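PDB 5EYB: DNA-binding protein reb1 from Schizosaccharomyces pombe, which binds specific DNA sites in ribosomal RNA gene enhancers and promoters and upstream of many other genes, and takes part in terminating transcription by RNA polymerase I. Local coordinates for residues R210-G218 with T254-R265. Residues are numbered along the deposited sequence; the frame is centred on the assembly and turned at random.
With nucleotides of chain B.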
ATOM      1  N   ARG A 210     -11.725   4.636   6.842  1.00 50.90           N
ATOM      2  CA  ARG A 210     -11.885   6.068   6.598  1.00 49.10           C
ATOM      3  C   ARG A 210     -11.532   6.878   7.832  1.00 48.49           C
ATOM      4  O   ARG A 210     -10.899   7.924   7.734  1.00 57.80           O
ATOM      5  CB  ARG A 210     -13.307   6.399   6.166  1.00 51.23           C
ATOM      6  CG  ARG A 210     -13.390   6.962   4.770  1.00 50.70           C
ATOM      7  CD  ARG A 210     -12.630   8.269   4.621  1.00 52.23           C
ATOM      8  NE  ARG A 210     -12.222   8.474   3.233  1.00 63.33           N
ATOM      9  CZ  ARG A 210     -11.815   9.633   2.728  1.00 69.44           C
ATOM     10  NH1 ARG A 210     -11.771  10.715   3.489  1.00 71.42           N
ATOM     11  NH2 ARG A 210     -11.461   9.712   1.453  1.00 75.68           N
ATOM     12  N   TRP A 211     -11.945   6.387   8.994  1.00 48.80           N
ATOM     13  CA  TRP A 211     -11.649   7.063  10.250  1.00 55.31           C
ATOM     14  C   TRP A 211     -10.168   6.951  10.619  1.00 55.43           C
ATOM     15  O   TRP A 211      -9.491   7.964  10.788  1.00 52.84           O
ATOM     16  CB  TRP A 211     -12.516   6.506  11.385  1.00 53.07           C
ATOM     17  CG  TRP A 211     -12.148   7.053  12.732  1.00 57.52           C
ATOM     18  CD1 TRP A 211     -11.347   6.462  13.667  1.00 59.82           C
ATOM     19  CD2 TRP A 211     -12.553   8.310  13.289  1.00 60.66           C
ATOM     20  NE1 TRP A 211     -11.235   7.270  14.773  1.00 58.84           N
ATOM     21  CE2 TRP A 211     -11.965   8.410  14.566  1.00 61.68           C
ATOM     22  CE3 TRP A 211     -13.359   9.356  12.833  1.00 65.19           C
ATOM     23  CZ2 TRP A 211     -12.158   9.514  15.390  1.00 66.32           C
ATOM     24  CZ3 TRP A 211     -13.550  10.453  13.653  1.00 69.92           C
ATOM     25  CH2 TRP A 211     -12.952  10.523  14.918  1.00 69.46           C
ATOM     26  N   ARG A 212      -9.672   5.721  10.733  1.00 56.02           N
ATOM     27  CA  ARG A 212      -8.301   5.485  11.180  1.00 58.14           C
ATOM     28  C   ARG A 212      -7.249   6.138  10.284  1.00 59.70           C
ATOM     29  O   ARG A 212      -6.263   6.686  10.775  1.00 62.48           O
ATOM     30  CB  ARG A 212      -8.016   3.984  11.270  1.00 57.38           C
ATOM     31  CG  ARG A 212      -6.580   3.664  11.683  1.00 54.75           C
ATOM     32  CD  ARG A 212      -6.277   2.186  11.576  1.00 51.65           C
ATOM     33  NE  ARG A 212      -6.444   1.695  10.212  1.00 53.68           N
ATOM     34  CZ  ARG A 212      -6.315   0.420   9.858  1.00 53.06           C
ATOM     35  NH1 ARG A 212      -6.015  -0.496  10.769  1.00 54.39           N
ATOM     36  NH2 ARG A 212      -6.490   0.059   8.592  1.00 45.94           N
ATOM     37  N   ASP A 213      -7.462   6.085   8.975  1.00 56.56           N
ATOM     38  CA  ASP A 213      -6.429   6.507   8.037  1.00 54.52           C
ATOM     39  C   ASP A 213      -6.640   7.901   7.443  1.00 58.67           C
ATOM     40  O   ASP A 213      -5.762   8.415   6.756  1.00 63.27           O
ATOM     41  CB  ASP A 213      -6.307   5.485   6.903  1.00 53.61           C
ATOM     42  CG  ASP A 213      -5.726   4.163   7.373  1.00 60.07           C
ATOM     43  OD1 ASP A 213      -4.791   4.185   8.199  1.00 61.40           O
ATOM     44  OD2 ASP A 213      -6.206   3.100   6.919  1.00 61.71           O
ATOM     45  N   VAL A 214      -7.792   8.517   7.692  1.00 57.31           N
ATOM     46  CA  VAL A 214      -8.054   9.839   7.128  1.00 60.36           C
ATOM     47  C   VAL A 214      -8.706  10.818   8.105  1.00 64.97           C
ATOM     48  O   VAL A 214      -8.116  11.840   8.456  1.00 70.18           O
ATOM     49  CB  VAL A 214      -8.958   9.758   5.879  1.00 64.46           C
ATOM     50  CG1 VAL A 214      -9.264  11.157   5.370  1.00 53.71           C
ATOM     51  CG2 VAL A 214      -8.309   8.925   4.783  1.00 50.17           C
ATOM     52  N   VAL A 215      -9.922  10.502   8.538  1.00 63.45           N
ATOM     53  CA  VAL A 215     -10.749  11.453   9.275  1.00 52.87           C
ATOM     54  C   VAL A 215     -10.288  11.687  10.723  1.00 73.12           C
ATOM     55  O   VAL A 215     -10.433  12.791  11.245  1.00 74.63           O
ATOM     56  CB  VAL A 215     -12.225  10.996   9.266  1.00 53.52           C
ATOM     57  CG1 VAL A 215     -13.119  12.003   9.983  1.00 56.63           C
ATOM     58  CG2 VAL A 215     -12.699  10.805   7.832  1.00 54.12           C
ATOM     59  N   ARG A 216      -9.717  10.668  11.364  1.00 72.84           N
ATOM     60  CA  ARG A 216      -9.246  10.803  12.748  1.00 74.83           C
ATOM     61  C   ARG A 216      -8.264  11.960  12.907  1.00 68.65           C
ATOM     62  O   ARG A 216      -8.255  12.640  13.931  1.00 70.71           O
ATOM     63  CB  ARG A 216      -8.581   9.509  13.239  1.00 82.46           C
ATOM     64  CG  ARG A 216      -8.154   9.564  14.707  1.00 92.99           C
ATOM     65  CD  ARG A 216      -7.501   8.272  15.190  1.00 90.36           C
ATOM     66  NE  ARG A 216      -7.329   8.261  16.645  1.00 81.69           N
ATOM     67  CZ  ARG A 216      -8.220   7.770  17.502  1.00 60.04           C
ATOM     68  NH1 ARG A 216      -9.347   7.242  17.056  1.00 51.17           N
ATOM     69  NH2 ARG A 216      -7.983   7.803  18.804  1.00 56.63           N
ATOM     70  N   PHE A 217      -7.441  12.177  11.887  1.00 65.30           N
ATOM     71  CA  PHE A 217      -6.405  13.199  11.949  1.00 66.48           C
ATOM     72  C   PHE A 217      -6.985  14.600  11.824  1.00 72.16           C
ATOM     73  O   PHE A 217      -6.386  15.571  12.287  1.00 74.18           O
ATOM     74  CB  PHE A 217      -5.365  12.959  10.857  1.00 63.63           C
ATOM     75  CG  PHE A 217      -4.569  11.703  11.052  1.00 64.97           C
ATOM     76  CD1 PHE A 217      -3.416  11.710  11.817  1.00 66.01           C
ATOM     77  CD2 PHE A 217      -4.979  10.512  10.478  1.00 60.66           C
ATOM     78  CE1 PHE A 217      -2.683  10.556  12.002  1.00 64.44           C
ATOM     79  CE2 PHE A 217      -4.251   9.354  10.658  1.00 58.31           C
ATOM     80  CZ  PHE A 217      -3.100   9.374  11.421  1.00 61.26           C
ATOM     81  N   GLY A 218      -8.154  14.696  11.201  1.00 72.53           N
ATOM     82  CA  GLY A 218      -8.799  15.978  10.993  1.00 73.33           C
ATOM     83  C   GLY A 218      -8.035  16.839  10.007  1.00 76.47           C
ATOM     84  O   GLY A 218      -7.815  16.445   8.862  1.00 76.92           O
ATOM     85  N   THR A 254      -0.167   2.008  13.865  1.00 57.77           N
ATOM     86  CA  THR A 254      -1.382   2.759  14.155  1.00 57.87           C
ATOM     87  C   THR A 254      -1.161   3.658  15.368  1.00 60.03           C
ATOM     88  O   THR A 254      -1.570   4.820  15.375  1.00 62.48           O
ATOM     89  CB  THR A 254      -2.585   1.833  14.407  1.00 57.36           C
ATOM     90  OG1 THR A 254      -2.837   1.047  13.237  1.00 59.25           O
ATOM     91  CG2 THR A 254      -3.822   2.651  14.724  1.00 54.41           C
ATOM     92  N   LEU A 255      -0.502   3.123  16.390  1.00 57.62           N
ATOM     93  CA  LEU A 255      -0.177   3.921  17.566  1.00 58.85           C
ATOM     94  C   LEU A 255       0.900   4.946  17.225  1.00 63.48           C
ATOM     95  O   LEU A 255       0.870   6.070  17.721  1.00 69.58           O
ATOM     96  CB  LEU A 255       0.283   3.035  18.725  1.00 61.13           C
ATOM     97  CG  LEU A 255       0.635   3.758  20.030  1.00 65.01           C
ATOM     98  CD1 LEU A 255      -0.579   4.485  20.596  1.00 51.99           C
ATOM     99  CD2 LEU A 255       1.220   2.788  21.052  1.00 57.44           C
ATOM    100  N   VAL A 256       1.841   4.550  16.373  1.00 60.94           N
ATOM    101  CA  VAL A 256       2.918   5.429  15.929  1.00 57.41           C
ATOM    102  C   VAL A 256       2.370   6.691  15.267  1.00 64.43           C
ATOM    103  O   VAL A 256       2.811   7.802  15.565  1.00 65.72           O
ATOM    104  CB  VAL A 256       3.860   4.699  14.949  1.00 57.28           C
ATOM    105  CG1 VAL A 256       4.564   5.684  14.024  1.00 54.06           C
ATOM    106  CG2 VAL A 256       4.856   3.830  15.710  1.00 57.74           C
ATOM    107  N   ALA A 257       1.403   6.513  14.375  1.00 68.22           N
ATOM    108  CA  ALA A 257       0.784   7.638  13.685  1.00 66.28           C
ATOM    109  C   ALA A 257      -0.005   8.516  14.653  1.00 69.62           C
ATOM    110  O   ALA A 257      -0.001   9.742  14.541  1.00 72.47           O
ATOM    111  CB  ALA A 257      -0.117   7.139  12.570  1.00 69.27           C
ATOM    112  N   GLN A 258      -0.682   7.880  15.602  1.00 68.83           N
ATOM    113  CA  GLN A 258      -1.472   8.598  16.591  1.00 71.55           C
ATOM    114  C   GLN A 258      -0.610   9.563  17.401  1.00 68.81           C
ATOM    115  O   GLN A 258      -0.995  10.712  17.627  1.00 72.57           O
ATOM    116  CB  GLN A 258      -2.179   7.613  17.526  1.00 83.00           C
ATOM    117  CG  GLN A 258      -2.876   8.269  18.709  1.00 92.97           C
ATOM    118  CD  GLN A 258      -3.424   7.256  19.696  1.00101.36           C
ATOM    119  OE1 GLN A 258      -3.771   6.134  19.322  1.00102.62           O
ATOM    120  NE2 GLN A 258      -3.496   7.644  20.964  1.00105.88           N
ATOM    121  N   MET A 259       0.559   9.096  17.827  1.00 62.99           N
ATOM    122  CA  MET A 259       1.459   9.913  18.636  1.00 61.31           C
ATOM    123  C   MET A 259       2.154  10.998  17.816  1.00 65.04           C
ATOM    124  O   MET A 259       2.403  12.093  18.316  1.00 78.32           O
ATOM    125  CB  MET A 259       2.500   9.033  19.325  1.00 59.00           C
ATOM    126  CG  MET A 259       1.915   8.077  20.350  1.00 58.05           C
ATOM    127  SD  MET A 259       3.188   7.134  21.212  1.00101.55           S
ATOM    128  CE  MET A 259       3.712   6.006  19.926  1.00 81.30           C
ATOM    129  N   LEU A 260       2.473  10.694  16.561  1.00 59.17           N
ATOM    130  CA  LEU A 260       3.054  11.689  15.666  1.00 58.23           C
ATOM    131  C   LEU A 260       2.001  12.739  15.319  1.00 71.04           C
ATOM    132  O   LEU A 260       2.255  13.940  15.403  1.00 79.28           O
ATOM    133  CB  LEU A 260       3.604  11.025  14.402  1.00 51.32           C
ATOM    134  CG  LEU A 260       4.470  11.886  13.480  1.00 54.82           C
ATOM    135  CD1 LEU A 260       5.647  12.488  14.233  1.00 53.77           C
ATOM    136  CD2 LEU A 260       4.962  11.067  12.299  1.00 61.94           C
ATOM    137  N   GLY A 261       0.816  12.277  14.930  1.00 77.39           N
ATOM    138  CA  GLY A 261      -0.338  13.146  14.770  1.00 77.72           C
ATOM    139  C   GLY A 261      -0.452  13.906  13.462  1.00 78.82           C
ATOM    140  O   GLY A 261      -1.469  14.546  13.204  1.00 82.16           O
ATOM    141  N   THR A 262       0.582  13.841  12.631  1.00 76.20           N
ATOM    142  CA  THR A 262       0.590  14.598  11.383  1.00 75.28           C
ATOM    143  C   THR A 262       0.685  13.698  10.155  1.00 75.94           C
ATOM    144  O   THR A 262       0.577  14.170   9.024  1.00 82.39           O
ATOM    145  CB  THR A 262       1.753  15.606  11.351  1.00 76.79           C
ATOM    146  OG1 THR A 262       2.992  14.914  11.550  1.00 80.15           O
ATOM    147  CG2 THR A 262       1.588  16.648  12.445  1.00 72.64           C
ATOM    148  N   ARG A 263       0.890  12.403  10.380  1.00 71.52           N
ATOM    149  CA  ARG A 263       1.036  11.439   9.287  1.00 64.32           C
ATOM    150  C   ARG A 263       0.266  10.148   9.575  1.00 60.97           C
ATOM    151  O   ARG A 263       0.111   9.758  10.730  1.00 55.73           O
ATOM    152  CB  ARG A 263       2.515  11.123   9.051  1.00 64.31           C
ATOM    153  CG  ARG A 263       3.390  12.334   8.766  1.00 65.51           C
ATOM    154  CD  ARG A 263       3.199  12.832   7.346  1.00 69.82           C
ATOM    155  NE  ARG A 263       4.092  13.944   7.038  1.00 75.55           N
ATOM    156  CZ  ARG A 263       4.191  14.511   5.841  1.00 81.16           C
ATOM    157  NH1 ARG A 263       3.451  14.070   4.832  1.00 83.19           N
ATOM    158  NH2 ARG A 263       5.031  15.519   5.651  1.00 82.73           N
ATOM    159  N   THR A 264      -0.207   9.486   8.521  1.00 62.46           N
ATOM    160  CA  THR A 264      -0.942   8.231   8.666  1.00 60.74           C
ATOM    161  C   THR A 264      -0.008   7.090   9.054  1.00 60.39           C
ATOM    162  O   THR A 264       1.211   7.243   9.029  1.00 59.20           O
ATOM    163  CB  THR A 264      -1.678   7.846   7.367  1.00 64.20           C
ATOM    164  OG1 THR A 264      -0.727   7.425   6.381  1.00 68.42           O
ATOM    165  CG2 THR A 264      -2.480   9.022   6.833  1.00 63.75           C
ATOM    166  N   ARG A 265      -0.582   5.944   9.403  1.00 59.74           N
ATOM    167  CA  ARG A 265       0.218   4.797   9.816  1.00 55.06           C
ATOM    168  C   ARG A 265       1.092   4.290   8.668  1.00 58.27           C
ATOM    169  O   ARG A 265       2.238   3.900   8.885  1.00 62.38           O
ATOM    170  CB  ARG A 265      -0.679   3.669  10.340  1.00 53.61           C
ATOM    171  CG  ARG A 265      -1.617   3.098   9.298  1.00 51.92           C
ATOM    172  CD  ARG A 265      -2.471   1.953   9.806  1.00 45.23           C
ATOM    173  NE  ARG A 265      -3.378   1.529   8.746  1.00 47.52           N
ATOM    174  CZ  ARG A 265      -3.143   0.518   7.918  1.00 52.80           C
ATOM    175  NH1 ARG A 265      -2.039  -0.207   8.046  1.00 59.67           N
ATOM    176  NH2 ARG A 265      -4.022   0.222   6.971  1.00 53.93           N
TER
ATOM    177  P    DG B  13       0.073  -4.610  14.690  1.00 74.74           P
ATOM    178  OP1  DG B  13       1.167  -5.401  15.293  1.00 82.54           O
ATOM    179  OP2  DG B  13       0.112  -3.132  14.743  1.00 79.49           O
ATOM    180  O5'  DG B  13      -0.109  -5.032  13.157  1.00 66.73           O
ATOM    181  C5'  DG B  13      -0.472  -6.366  12.835  1.00 62.56           C
ATOM    182  C4'  DG B  13      -0.641  -6.535  11.338  1.00 55.26           C
ATOM    183  O4'  DG B  13      -1.929  -6.035  10.936  1.00 53.98           O
ATOM    184  C3'  DG B  13       0.382  -5.790  10.479  1.00 55.34           C
ATOM    185  O3'  DG B  13       1.271  -6.721   9.894  1.00 56.77           O
ATOM    186  C2'  DG B  13      -0.458  -5.062   9.412  1.00 51.72           C
ATOM    187  C1'  DG B  13      -1.848  -5.665   9.591  1.00 52.33           C
ATOM    188  N9   DG B  13      -2.931  -4.729   9.306  1.00 53.34           N
ATOM    189  C8   DG B  13      -3.337  -3.674  10.088  1.00 56.26           C
ATOM    190  N7   DG B  13      -4.333  -3.005   9.581  1.00 55.35           N
ATOM    191  C5   DG B  13      -4.608  -3.659   8.385  1.00 54.84           C
ATOM    192  C6   DG B  13      -5.588  -3.386   7.402  1.00 53.11           C
ATOM    193  O6   DG B  13      -6.434  -2.484   7.391  1.00 51.95           O
ATOM    194  N1   DG B  13      -5.526  -4.288   6.348  1.00 54.31           N
ATOM    195  C2   DG B  13      -4.633  -5.325   6.252  1.00 53.54           C
ATOM    196  N2   DG B  13      -4.731  -6.086   5.158  1.00 51.22           N
ATOM    197  N3   DG B  13      -3.707  -5.595   7.165  1.00 57.31           N
ATOM    198  C4   DG B  13      -3.754  -4.722   8.202  1.00 53.47           C
ATOM    199  P    DG B  14       2.561  -6.219   9.083  1.00 67.50           P
ATOM    200  OP1  DG B  14       3.574  -7.289   9.210  1.00 70.73           O
ATOM    201  OP2  DG B  14       2.888  -4.835   9.496  1.00 72.94           O
ATOM    202  O5'  DG B  14       2.058  -6.160   7.571  1.00 53.97           O
ATOM    203  C5'  DG B  14       1.366  -7.261   7.023  1.00 53.18           C
ATOM    204  C4'  DG B  14       1.009  -7.002   5.576  1.00 52.20           C
ATOM    205  O4'  DG B  14      -0.226  -6.245   5.502  1.00 55.00           O
ATOM    206  C3'  DG B  14       2.049  -6.206   4.782  1.00 53.96           C
ATOM    207  O3'  DG B  14       2.245  -6.822   3.523  1.00 64.67           O
ATOM    208  C2'  DG B  14       1.394  -4.836   4.632  1.00 54.07           C
ATOM    209  C1'  DG B  14      -0.070  -5.226   4.550  1.00 54.19           C
ATOM    210  N9   DG B  14      -0.990  -4.139   4.867  1.00 62.97           N
ATOM    211  C8   DG B  14      -0.924  -3.278   5.940  1.00 62.95           C
ATOM    212  N7   DG B  14      -1.890  -2.402   5.962  1.00 56.52           N
ATOM    213  C5   DG B  14      -2.644  -2.698   4.834  1.00 55.80           C
ATOM    214  C6   DG B  14      -3.815  -2.083   4.337  1.00 54.68           C
ATOM    215  O6   DG B  14      -4.436  -1.126   4.811  1.00 57.41           O
ATOM    216  N1   DG B  14      -4.259  -2.691   3.165  1.00 56.90           N
ATOM    217  C2   DG B  14      -3.644  -3.762   2.553  1.00 54.85           C
ATOM    218  N2   DG B  14      -4.215  -4.216   1.430  1.00 55.75           N
ATOM    219  N3   DG B  14      -2.546  -4.346   3.010  1.00 55.34           N
ATOM    220  C4   DG B  14      -2.103  -3.764   4.149  1.00 59.62           C
TER
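Asp213 and Arg265 form a salt bridge between the two Myb-type repeats of Reb1: Arg265 NE gives its hydrogen to Asp213 OD1 at 3.1 Å. The bond uses the syn lone pair of OD1 but is bent (135°), with the oxygen tilted from the guanidinium plane. On its other oxygen, OD2, the carboxylate also receives a weak, long bond from Arg212 NH2, so one aspartate links two arginines.

Both arginines read neighbouring guanines of DNA chain B through the Hoogsteen edge. Arg212 NH2 reaches DG13 O6 at 2.8 Å while its NH1 takes DG13 N7; Arg265 NH1 bonds DG14 N7 at 3.0 Å and its NH2 bonds DG14 O6. Arg265 NE sits over the centre of the Arg212 guanidinium, the two planes 49° apart. Fully stretched from CG to NE, the Arg265 chain carries its guanidinium past the carboxylate to the base. With an alanine here, DG14 is likely to lose both of these bonds and Asp213 its mate from the second repeat.

Away from the DNA, the Phe217 ring packs against the turn after helix 253-260. Its CZ lies 3.9 Å from Ala257 CB, and the carbonyl oxygens of Ala257 and Gly261 lie at the ring edge. Thr264 CG2 rests 3.3 Å from Asp213 O, while Thr264 OG1 caps the recognition helix 265-275.

Asp213 and the guanine acceptors probably balance the positive charge of the two arginines, and the carboxylate ties the repeats together, holding one guanidinium over the other so that each can read one guanine of the GG step in the major groove.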